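Local coordinates for tudor and KH domain-containing protein homolog (Bombyx mori, PDB 5VQH), which binds symmetrically dimethylated arginines of the Piwi proteins Siwi and Ago3 through its extended Tudor domain and takes part in primary piRNA biogenesis that silences transposons, at residues His68-Val79 against Leu127-Leu135; His169-Thr180 against Leu223-Trp234. All coordinates share one frame; numbering follows the deposited sequence.

How the contacts relate
Contacts 1 and 2 stand at opposite ends of the extended Tudor domain, their centres about 37 Å apart and on opposite sides of the chain's centre, with no element in common. Contact 1 (68-79 with 127-135) closes the edge of the five-stranded antiparallel sheet of the Tudor part; contact 2 (169-180 with 223-234) pairs two helices beside the larger mixed sheet. Neither is deep core: each mixes buried leucines and valines with polar groups nearer the surface. The chemistry differs accordingly. In contact 1 a histidine-glutamate pair sits beside small patches of leucine and valine among loops and short strands; in contact 2 an apolar helix interface is flanked by a salt-bridge network and a tryptophan.

Contact 1 (His68-Val79 against Leu127-Leu135); sequences HTLRHVSVGQVV and LCELRADLL
The imidazole of His-68 offers its edge to Glu-129: OE1 lies near the ring plane, 2.7 Å from ND1, and the N-H points almost straight at it (168°). The carboxylate is turned 38° from the ring, and the donor reaches OE1 from above the carboxylate plane. Arg-131 comes at the same ring obliquely, bringing its CG to the CE1 and NE2 side, while NE2 itself is hydrogen-bonded to Tyr-58 OH; with both nitrogens engaged, the rotation of the imidazole is fixed. Glu-129 sends CG anti to its backbone N (chi1 -179°) and then bends at chi2, which carries the carboxylate back to the histidine. The two residues are joined a second time through the backbone, Glu-129 N donating to His-68 O at 2.6 Å.

Beyond this polar pair the packing is aliphatic. Leu-70 lays CG against the backbone between Cys-128 and Glu-129 and sets CD1 4.0 Å from Leu-127 CB. Further along, Val-78 uses one methyl, CG1, for two leucines: it is 3.7 Å from Leu-130 CD2 and 4.0 Å from Leu-135 CD2. Val-79 rests CB on Cys-128 O, 3.6 Å away.

The contact sits at one edge of the antiparallel Tudor sheet, where the short, weakly bonded strand 128-129 flanks strand 78-82, and strand 89-98 runs along the other side of 78-82. Helix 43-59 covers Cys-128, Leu-130 and Arg-131; from it Tyr-58 adds a cation-pi contact to Arg-131, and Tyr-59 OH bonds both Glu-129 O and Arg-131 N.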
loop_
_atom_site.group_PDB
_atom_site.type_symbol
_atom_site.label_atom_id
_atom_site.label_comp_id
_atom_site.label_asym_id
_atom_site.label_seq_id
_atom_site.Cartn_x
_atom_site.Cartn_y
_atom_site.Cartn_z
ATOM N N HIS A 68 25.011 -6.384 -5.043
ATOM C CA HIS A 68 24.115 -5.637 -4.164
ATOM C C HIS A 68 23.635 -6.509 -2.999
ATOM O O HIS A 68 22.485 -6.414 -2.562
ATOM C CB HIS A 68 22.952 -5.089 -4.952
ATOM C CG HIS A 68 23.375 -4.138 -6.019
ATOM N ND1 HIS A 68 23.639 -2.813 -5.762
ATOM C CD2 HIS A 68 23.633 -4.323 -7.336
ATOM C CE1 HIS A 68 24.019 -2.217 -6.875
ATOM N NE2 HIS A 68 24.021 -3.109 -7.847
ATOM N N THR A 69 24.552 -7.352 -2.522
ATOM C CA THR A 69 24.377 -8.143 -1.325
ATOM C C THR A 69 24.321 -7.227 -0.113
ATOM O O THR A 69 25.122 -6.307 0.012
ATOM C CB THR A 69 25.520 -9.177 -1.185
ATOM O OG1 THR A 69 25.252 -10.295 -2.054
ATOM C CG2 THR A 69 25.616 -9.695 0.224
ATOM N N LEU A 70 23.332 -7.458 0.749
ATOM C CA LEU A 70 23.198 -6.719 2.009
ATOM C C LEU A 70 24.045 -7.395 3.067
ATOM O O LEU A 70 23.771 -8.561 3.413
ATOM C CB LEU A 70 21.757 -6.732 2.510
ATOM C CG LEU A 70 20.794 -5.679 2.000
ATOM C CD1 LEU A 70 19.466 -5.919 2.682
ATOM C CD2 LEU A 70 21.276 -4.272 2.252
ATOM N N ARG A 71 25.068 -6.709 3.574
ATOM C CA ARG A 71 25.816 -7.272 4.690
ATOM C C ARG A 71 25.170 -6.862 6.013
ATOM O O ARG A 71 25.298 -7.575 7.004
ATOM C CB ARG A 71 27.278 -6.847 4.661
ATOM C CG ARG A 71 28.065 -7.268 3.422
ATOM C CD ARG A 71 29.162 -6.248 3.132
ATOM N NE ARG A 71 28.635 -4.872 3.144
ATOM C CZ ARG A 71 29.342 -3.784 2.848
ATOM N NH1 ARG A 71 30.621 -3.885 2.488
ATOM N NH2 ARG A 71 28.758 -2.588 2.904
ATOM N N HIS A 72 24.503 -5.704 6.018
ATOM C CA HIS A 72 23.699 -5.269 7.138
ATOM C C HIS A 72 22.335 -4.752 6.682
ATOM O O HIS A 72 22.223 -4.092 5.658
ATOM C CB HIS A 72 24.409 -4.157 7.900
ATOM C CG HIS A 72 23.687 -3.742 9.144
ATOM N ND1 HIS A 72 23.133 -2.489 9.301
ATOM C CD2 HIS A 72 23.386 -4.432 10.273
ATOM C CE1 HIS A 72 22.543 -2.418 10.481
ATOM N NE2 HIS A 72 22.679 -3.585 11.088
ATOM N N VAL A 73 21.309 -5.023 7.476
ATOM C CA VAL A 73 19.984 -4.533 7.214
ATOM C C VAL A 73 19.373 -3.917 8.465
ATOM O O VAL A 73 19.517 -4.444 9.555
ATOM C CB VAL A 73 19.083 -5.627 6.650
ATOM C CG1 VAL A 73 18.914 -6.791 7.594
ATOM C CG2 VAL A 73 17.727 -5.065 6.282
ATOM N N SER A 74 18.707 -2.777 8.281
ATOM C CA SER A 74 18.163 -1.971 9.367
ATOM C C SER A 74 16.664 -1.736 9.184
ATOM O O SER A 74 16.157 -1.713 8.088
ATOM C CB SER A 74 18.872 -0.617 9.443
ATOM O OG SER A 74 20.167 -0.716 8.887
ATOM N N VAL A 75 15.958 -1.580 10.284
ATOM C CA VAL A 75 14.573 -1.267 10.214
ATOM C C VAL A 75 14.502 0.112 9.606
ATOM O O VAL A 75 15.321 0.972 9.900
ATOM C CB VAL A 75 13.934 -1.346 11.608
ATOM C CG1 VAL A 75 12.756 -0.419 11.766
ATOM C CG2 VAL A 75 13.488 -2.765 11.860
ATOM N N GLY A 76 13.529 0.299 8.723
ATOM C CA GLY A 76 13.328 1.571 8.065
ATOM C C GLY A 76 14.125 1.677 6.799
ATOM O O GLY A 76 14.006 2.656 6.095
ATOM N N GLN A 77 14.937 0.665 6.495
ATOM C CA GLN A 77 15.785 0.686 5.302
ATOM C C GLN A 77 14.984 0.338 4.071
ATOM O O GLN A 77 14.205 -0.594 4.091
ATOM C CB GLN A 77 16.889 -0.325 5.434
ATOM C CG GLN A 77 17.938 -0.293 4.328
ATOM C CD GLN A 77 19.124 -1.231 4.609
ATOM O OE1 GLN A 77 19.338 -1.640 5.730
ATOM N NE2 GLN A 77 19.893 -1.567 3.579
ATOM N N VAL A 78 15.224 1.064 2.982
ATOM C CA VAL A 78 14.629 0.736 1.678
ATOM C C VAL A 78 15.532 -0.207 0.873
ATOM O O VAL A 78 16.711 0.086 0.664
ATOM C CB VAL A 78 14.346 2.000 0.863
ATOM C CG1 VAL A 78 13.736 1.656 -0.475
ATOM C CG2 VAL A 78 13.473 2.969 1.657
ATOM N N VAL A 79 14.942 -1.306 0.399
ATOM C CA VAL A 79 15.659 -2.417 -0.218
ATOM C C VAL A 79 14.954 -2.991 -1.474
ATOM O O VAL A 79 13.840 -2.582 -1.842
ATOM C CB VAL A 79 15.785 -3.560 0.803
ATOM C CG1 VAL A 79 16.681 -3.145 1.980
ATOM C CG2 VAL A 79 14.391 -3.986 1.303
ATOM N N LEU A 127 16.801 -10.530 0.411
ATOM C CA LEU A 127 16.771 -9.084 0.118
ATOM C C LEU A 127 18.111 -8.616 -0.493
ATOM O O LEU A 127 19.168 -9.234 -0.259
ATOM C CB LEU A 127 16.479 -8.266 1.388
ATOM C CG LEU A 127 15.263 -8.662 2.239
ATOM C CD1 LEU A 127 15.280 -7.923 3.572
ATOM C CD2 LEU A 127 13.991 -8.378 1.483
ATOM N N CYS A 128 18.056 -7.540 -1.280
ATOM C CA CYS A 128 19.238 -6.988 -1.895
ATOM C C CYS A 128 19.288 -5.517 -1.647
ATOM O O CYS A 128 18.266 -4.914 -1.349
ATOM C CB CYS A 128 19.209 -7.220 -3.394
ATOM S SG CYS A 128 19.559 -8.912 -3.854
ATOM N N GLU A 129 20.471 -4.926 -1.772
ATOM C CA GLU A 129 20.565 -3.492 -1.694
ATOM C C GLU A 129 19.875 -2.913 -2.931
ATOM O O GLU A 129 20.057 -3.393 -4.056
ATOM C CB GLU A 129 22.016 -3.019 -1.656
ATOM C CG GLU A 129 22.161 -1.484 -1.559
ATOM C CD GLU A 129 22.953 -0.832 -2.713
ATOM O OE1 GLU A 129 23.751 -1.530 -3.387
ATOM O OE2 GLU A 129 22.792 0.392 -2.943
ATOM N N LEU A 130 19.088 -1.875 -2.699
ATOM C CA LEU A 130 18.469 -1.119 -3.781
ATOM C C LEU A 130 19.451 -0.086 -4.385
ATOM O O LEU A 130 19.866 0.835 -3.727
ATOM C CB LEU A 130 17.179 -0.429 -3.294
ATOM C CG LEU A 130 16.351 0.239 -4.400
ATOM C CD1 LEU A 130 15.833 -0.771 -5.439
ATOM C CD2 LEU A 130 15.205 1.058 -3.843
ATOM N N ARG A 131 19.814 -0.281 -5.644
ATOM C CA ARG A 131 20.570 0.691 -6.430
ATOM C C ARG A 131 19.939 2.082 -6.364
ATOM O O ARG A 131 18.730 2.237 -6.571
ATOM C CB ARG A 131 20.592 0.251 -7.889
ATOM C CG ARG A 131 21.887 -0.342 -8.358
ATOM C CD ARG A 131 22.143 0.095 -9.791
ATOM N NE ARG A 131 21.025 -0.277 -10.658
ATOM C CZ ARG A 131 20.679 0.353 -11.783
ATOM N NH1 ARG A 131 19.645 -0.082 -12.498
ATOM N NH2 ARG A 131 21.361 1.417 -12.202
ATOM N N ALA A 132 20.762 3.090 -6.115
ATOM C CA ALA A 132 20.254 4.411 -5.769
ATOM C C ALA A 132 19.362 5.073 -6.830
ATOM O O ALA A 132 18.444 5.807 -6.489
ATOM C CB ALA A 132 21.419 5.333 -5.400
ATOM N N ASP A 133 19.618 4.829 -8.107
ATOM C CA ASP A 133 18.783 5.438 -9.149
ATOM C C ASP A 133 17.341 4.894 -9.161
ATOM O O ASP A 133 16.410 5.542 -9.677
ATOM C CB ASP A 133 19.420 5.284 -10.533
ATOM C CG ASP A 133 19.466 3.861 -10.990
ATOM O OD1 ASP A 133 19.969 3.029 -10.224
ATOM O OD2 ASP A 133 19.010 3.560 -12.120
ATOM N N LEU A 134 17.142 3.726 -8.569
ATOM C CA LEU A 134 15.813 3.174 -8.479
ATOM C C LEU A 134 14.919 3.900 -7.460
ATOM O O LEU A 134 13.729 3.621 -7.372
ATOM C CB LEU A 134 15.913 1.716 -8.158
ATOM C CG LEU A 134 16.785 0.944 -9.155
ATOM C CD1 LEU A 134 17.018 -0.447 -8.607
ATOM C CD2 LEU A 134 16.164 0.835 -10.548
ATOM N N LEU A 135 15.478 4.826 -6.696
ATOM C CA LEU A 135 14.661 5.638 -5.795
ATOM C C LEU A 135 13.996 6.860 -6.453
ATOM O O LEU A 135 13.208 7.577 -5.801
ATOM C CB LEU A 135 15.521 6.150 -4.647
ATOM C CG LEU A 135 16.088 5.098 -3.719
ATOM C CD1 LEU A 135 17.252 5.664 -2.931
ATOM C CD2 LEU A 135 14.984 4.656 -2.787
#

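Contact 2 (His169-Thr180 against Leu223-Trp234); sequences HPQAVERFEELT and LDVGAVLVAEGW
Helices 170-179 and 225-231 run roughly antiparallel, their axes 10.2 Å apart at closest approach and 144° between directions; Ala-172 comes nearest Trp-234, just past the end of helix 225-231, and Leu-179 nearest Val-225 at its start. Each is N-capped by a side chain: His-169 ND1 accepts from Gln-171 N, and Asp-224 OD1 from Ala-227 N. Leu-229 fills the middle as a knob in the hole made by Ala-172, Arg-175, Phe-176 and Leu-179. Leu-179 CD1 and Val-228 CG1 meet tip to tip at 3.6 Å, and Val-225 CG1 touches the edge of the Phe-176 ring 3.7 Å from CD1. This helical pair flanks the mixed sheet of the extended Tudor domain: Phe-176 packs edge-to-face on Phe-36, and Thr-180 reaches strands 23-30 and 207-217.

Arg-175 leaves its helix with CG anti to the backbone N (chi1 -176°) and bends at chi2, bringing NE 2.9 Å from Glu-232 OE1 on its syn lone pair. The two planes are nearly coplanar, and weak bonds run from NE and NH2 to Glu-232 OE2; NH1 also pairs with Glu-178 OE1, 3.1 Å away. A methionine in its place would probably leave both carboxylates without their shared positive partner. The indole of Trp-234 takes Ala-172 CA over its five-membered ring in a CH-pi contact, 4.0 Å from the centroid, while its CZ3 lies over a face of His-169.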
loop_
_atom_site.group_PDB
_atom_site.type_symbol
_atom_site.label_atom_id
_atom_site.label_comp_id
_atom_site.label_asym_id
_atom_site.label_seq_id
_atom_site.Cartn_x
_atom_site.Cartn_y
_atom_site.Cartn_z
ATOM N N HIS A 169 -15.285 -6.860 10.652
ATOM C CA HIS A 169 -15.518 -8.260 10.437
ATOM C C HIS A 169 -14.800 -8.690 9.153
ATOM O O HIS A 169 -14.855 -7.981 8.149
ATOM C CB HIS A 169 -17.020 -8.498 10.323
ATOM C CG HIS A 169 -17.408 -9.948 10.277
ATOM N ND1 HIS A 169 -17.294 -10.714 9.135
ATOM C CD2 HIS A 169 -17.922 -10.765 11.227
ATOM C CE1 HIS A 169 -17.702 -11.944 9.382
ATOM N NE2 HIS A 169 -18.091 -11.999 10.644
ATOM N N PRO A 170 -14.140 -9.863 9.162
ATOM C CA PRO A 170 -13.418 -10.388 7.991
ATOM C C PRO A 170 -14.162 -10.353 6.637
ATOM O O PRO A 170 -13.551 -10.204 5.600
ATOM C CB PRO A 170 -13.161 -11.852 8.375
ATOM C CG PRO A 170 -13.121 -11.860 9.848
ATOM C CD PRO A 170 -14.051 -10.775 10.318
ATOM N N GLN A 171 -15.454 -10.572 6.640
ATOM C CA GLN A 171 -16.238 -10.564 5.421
ATOM C C GLN A 171 -16.618 -9.179 4.938
ATOM O O GLN A 171 -16.980 -9.025 3.769
ATOM C CB GLN A 171 -17.518 -11.358 5.626
ATOM C CG GLN A 171 -17.279 -12.829 5.803
ATOM C CD GLN A 171 -16.321 -13.379 4.759
ATOM O OE1 GLN A 171 -16.446 -13.105 3.554
ATOM N NE2 GLN A 171 -15.347 -14.156 5.217
ATOM N N ALA A 172 -16.620 -8.220 5.867
ATOM C CA ALA A 172 -16.697 -6.798 5.556
ATOM C C ALA A 172 -15.458 -6.453 4.748
ATOM O O ALA A 172 -15.568 -5.897 3.667
ATOM C CB ALA A 172 -16.734 -5.961 6.826
ATOM N N VAL A 173 -14.287 -6.817 5.279
ATOM C CA VAL A 173 -13.035 -6.574 4.617
ATOM C C VAL A 173 -13.065 -7.239 3.276
ATOM O O VAL A 173 -12.649 -6.645 2.283
ATOM C CB VAL A 173 -11.840 -7.110 5.396
ATOM C CG1 VAL A 173 -10.551 -6.839 4.641
ATOM C CG2 VAL A 173 -11.761 -6.454 6.768
ATOM N N GLU A 174 -13.565 -8.460 3.221
ATOM C CA GLU A 174 -13.603 -9.214 1.961
ATOM C C GLU A 174 -14.424 -8.505 0.869
ATOM O O GLU A 174 -14.044 -8.429 -0.305
ATOM C CB GLU A 174 -14.206 -10.595 2.226
ATOM C CG GLU A 174 -14.352 -11.463 0.983
ATOM C CD GLU A 174 -13.097 -11.495 0.132
ATOM O OE1 GLU A 174 -11.979 -11.493 0.701
ATOM O OE2 GLU A 174 -13.237 -11.527 -1.111
ATOM N N ARG A 175 -15.563 -7.992 1.291
ATOM C CA ARG A 175 -16.503 -7.359 0.406
ATOM C C ARG A 175 -15.956 -6.001 -0.094
ATOM O O ARG A 175 -16.140 -5.612 -1.271
ATOM C CB ARG A 175 -17.809 -7.229 1.176
ATOM C CG ARG A 175 -18.945 -6.666 0.387
ATOM C CD ARG A 175 -19.645 -7.685 -0.474
ATOM N NE ARG A 175 -20.566 -6.914 -1.293
ATOM C CZ ARG A 175 -20.579 -6.898 -2.615
ATOM N NH1 ARG A 175 -19.747 -7.668 -3.339
ATOM N NH2 ARG A 175 -21.470 -6.126 -3.227
ATOM N N PHE A 176 -15.251 -5.321 0.799
ATOM C CA PHE A 176 -14.535 -4.127 0.455
ATOM C C PHE A 176 -13.464 -4.455 -0.573
ATOM O O PHE A 176 -13.211 -3.644 -1.453
ATOM C CB PHE A 176 -13.922 -3.489 1.710
ATOM C CG PHE A 176 -13.130 -2.215 1.450
ATOM C CD1 PHE A 176 -13.744 -1.079 0.942
ATOM C CD2 PHE A 176 -11.763 -2.131 1.784
ATOM C CE1 PHE A 176 -13.020 0.094 0.735
ATOM C CE2 PHE A 176 -11.033 -0.950 1.589
ATOM C CZ PHE A 176 -11.669 0.159 1.051
ATOM N N GLU A 177 -12.845 -5.633 -0.490
ATOM C CA GLU A 177 -11.879 -5.991 -1.510
ATOM C C GLU A 177 -12.562 -6.279 -2.841
ATOM O O GLU A 177 -11.960 -6.122 -3.893
ATOM C CB GLU A 177 -11.028 -7.177 -1.085
ATOM C CG GLU A 177 -10.186 -6.925 0.159
ATOM C CD GLU A 177 -9.188 -8.045 0.445
ATOM O OE1 GLU A 177 -8.849 -8.806 -0.479
ATOM O OE2 GLU A 177 -8.717 -8.170 1.589
ATOM N N GLU A 178 -13.803 -6.736 -2.811
ATOM C CA GLU A 178 -14.499 -7.062 -4.061
ATOM C C GLU A 178 -14.945 -5.756 -4.687
ATOM O O GLU A 178 -14.723 -5.539 -5.877
ATOM C CB GLU A 178 -15.704 -7.982 -3.848
ATOM C CG GLU A 178 -15.349 -9.451 -3.608
ATOM C CD GLU A 178 -16.412 -10.236 -2.783
ATOM O OE1 GLU A 178 -17.620 -9.889 -2.817
ATOM O OE2 GLU A 178 -16.042 -11.221 -2.090
ATOM N N LEU A 179 -15.551 -4.888 -3.882
ATOM C CA LEU A 179 -16.095 -3.647 -4.400
ATOM C C LEU A 179 -15.008 -2.759 -5.003
ATOM O O LEU A 179 -15.235 -2.141 -6.043
ATOM C CB LEU A 179 -16.819 -2.867 -3.307
ATOM C CG LEU A 179 -18.064 -3.519 -2.725
ATOM C CD1 LEU A 179 -18.528 -2.768 -1.495
ATOM C CD2 LEU A 179 -19.141 -3.557 -3.788
ATOM N N THR A 180 -13.830 -2.700 -4.363
ATOM C CA THR A 180 -12.687 -1.922 -4.896
ATOM C C THR A 180 -11.916 -2.677 -5.953
ATOM O O THR A 180 -11.065 -2.076 -6.629
ATOM C CB THR A 180 -11.666 -1.530 -3.798
ATOM O OG1 THR A 180 -11.048 -2.706 -3.240
ATOM C CG2 THR A 180 -12.333 -0.718 -2.679
ATOM N N LEU A 223 -21.496 3.824 -8.005
ATOM C CA LEU A 223 -21.497 2.921 -6.883
ATOM C C LEU A 223 -20.654 3.548 -5.801
ATOM O O LEU A 223 -19.459 3.730 -6.002
ATOM C CB LEU A 223 -20.885 1.602 -7.312
ATOM C CG LEU A 223 -21.129 0.419 -6.385
ATOM C CD1 LEU A 223 -20.895 -0.902 -7.114
ATOM C CD2 LEU A 223 -20.226 0.527 -5.169
ATOM N N ASP A 224 -21.263 3.860 -4.661
ATOM C CA ASP A 224 -20.548 4.382 -3.517
ATOM C C ASP A 224 -20.117 3.226 -2.619
ATOM O O ASP A 224 -20.932 2.611 -1.931
ATOM C CB ASP A 224 -21.472 5.310 -2.749
ATOM C CG ASP A 224 -20.825 5.892 -1.504
ATOM O OD1 ASP A 224 -19.956 5.217 -0.883
ATOM O OD2 ASP A 224 -21.217 7.031 -1.151
ATOM N N VAL A 225 -18.826 2.941 -2.586
ATOM C CA VAL A 225 -18.361 1.673 -1.990
ATOM C C VAL A 225 -18.720 1.572 -0.516
ATOM O O VAL A 225 -19.236 0.571 -0.060
ATOM C CB VAL A 225 -16.872 1.474 -2.205
ATOM C CG1 VAL A 225 -16.341 0.295 -1.387
ATOM C CG2 VAL A 225 -16.624 1.217 -3.664
ATOM N N GLY A 226 -18.502 2.636 0.212
ATOM C CA GLY A 226 -18.895 2.677 1.604
ATOM C C GLY A 226 -20.397 2.605 1.796
ATOM O O GLY A 226 -20.852 2.097 2.810
ATOM N N ALA A 227 -21.185 3.129 0.856
ATOM C CA ALA A 227 -22.632 3.115 1.044
ATOM C C ALA A 227 -23.146 1.707 0.835
ATOM O O ALA A 227 -24.099 1.286 1.482
ATOM C CB ALA A 227 -23.326 4.111 0.124
ATOM N N VAL A 228 -22.484 0.962 -0.036
ATOM C CA VAL A 228 -22.774 -0.448 -0.172
ATOM C C VAL A 228 -22.495 -1.218 1.107
ATOM O O VAL A 228 -23.228 -2.126 1.431
ATOM C CB VAL A 228 -21.944 -1.087 -1.272
ATOM C CG1 VAL A 228 -22.143 -2.592 -1.291
ATOM C CG2 VAL A 228 -22.317 -0.503 -2.618
ATOM N N LEU A 229 -21.419 -0.885 1.806
ATOM C CA LEU A 229 -21.051 -1.586 3.027
ATOM C C LEU A 229 -22.082 -1.319 4.133
ATOM O O LEU A 229 -22.441 -2.213 4.924
ATOM C CB LEU A 229 -19.652 -1.173 3.510
ATOM C CG LEU A 229 -18.413 -1.623 2.694
ATOM C CD1 LEU A 229 -17.143 -0.970 3.255
ATOM C CD2 LEU A 229 -18.214 -3.129 2.605
ATOM N N VAL A 230 -22.554 -0.088 4.198
ATOM C CA VAL A 230 -23.539 0.269 5.204
ATOM C C VAL A 230 -24.834 -0.484 4.917
ATOM O O VAL A 230 -25.419 -1.036 5.831
ATOM C CB VAL A 230 -23.803 1.789 5.244
ATOM C CG1 VAL A 230 -24.990 2.105 6.147
ATOM C CG2 VAL A 230 -22.546 2.551 5.697
ATOM N N ALA A 231 -25.262 -0.532 3.656
ATOM C CA ALA A 231 -26.541 -1.170 3.294
ATOM C C ALA A 231 -26.529 -2.672 3.539
ATOM O O ALA A 231 -27.526 -3.239 3.974
ATOM C CB ALA A 231 -26.875 -0.898 1.843
ATOM N N GLU A 232 -25.393 -3.317 3.265
ATOM C CA GLU A 232 -25.233 -4.744 3.525
ATOM C C GLU A 232 -24.926 -5.045 4.987
ATOM O O GLU A 232 -24.585 -6.172 5.332
ATOM C CB GLU A 232 -24.116 -5.314 2.663
ATOM C CG GLU A 232 -24.371 -5.257 1.165
ATOM C CD GLU A 232 -23.272 -5.935 0.352
ATOM O OE1 GLU A 232 -22.248 -6.334 0.955
ATOM O OE2 GLU A 232 -23.416 -6.076 -0.892
ATOM N N GLY A 233 -25.027 -4.048 5.850
ATOM C CA GLY A 233 -24.884 -4.269 7.277
ATOM C C GLY A 233 -23.478 -4.449 7.818
ATOM O O GLY A 233 -23.325 -4.624 9.018
ATOM N N TRP A 234 -22.446 -4.367 6.974
ATOM C CA TRP A 234 -21.053 -4.429 7.459
ATOM C C TRP A 234 -20.567 -3.180 8.217
ATOM O O TRP A 234 -19.695 -3.275 9.114
ATOM C CB TRP A 234 -20.123 -4.710 6.315
ATOM C CG TRP A 234 -20.422 -5.996 5.624
ATOM C CD1 TRP A 234 -20.788 -6.164 4.321
ATOM C CD2 TRP A 234 -20.399 -7.305 6.209
ATOM N NE1 TRP A 234 -20.994 -7.500 4.055
ATOM C CE2 TRP A 234 -20.754 -8.220 5.198
ATOM C CE3 TRP A 234 -20.118 -7.788 7.490
ATOM C CZ2 TRP A 234 -20.811 -9.583 5.420
ATOM C CZ3 TRP A 234 -20.192 -9.145 7.709
ATOM C CH2 TRP A 234 -20.532 -10.024 6.679
#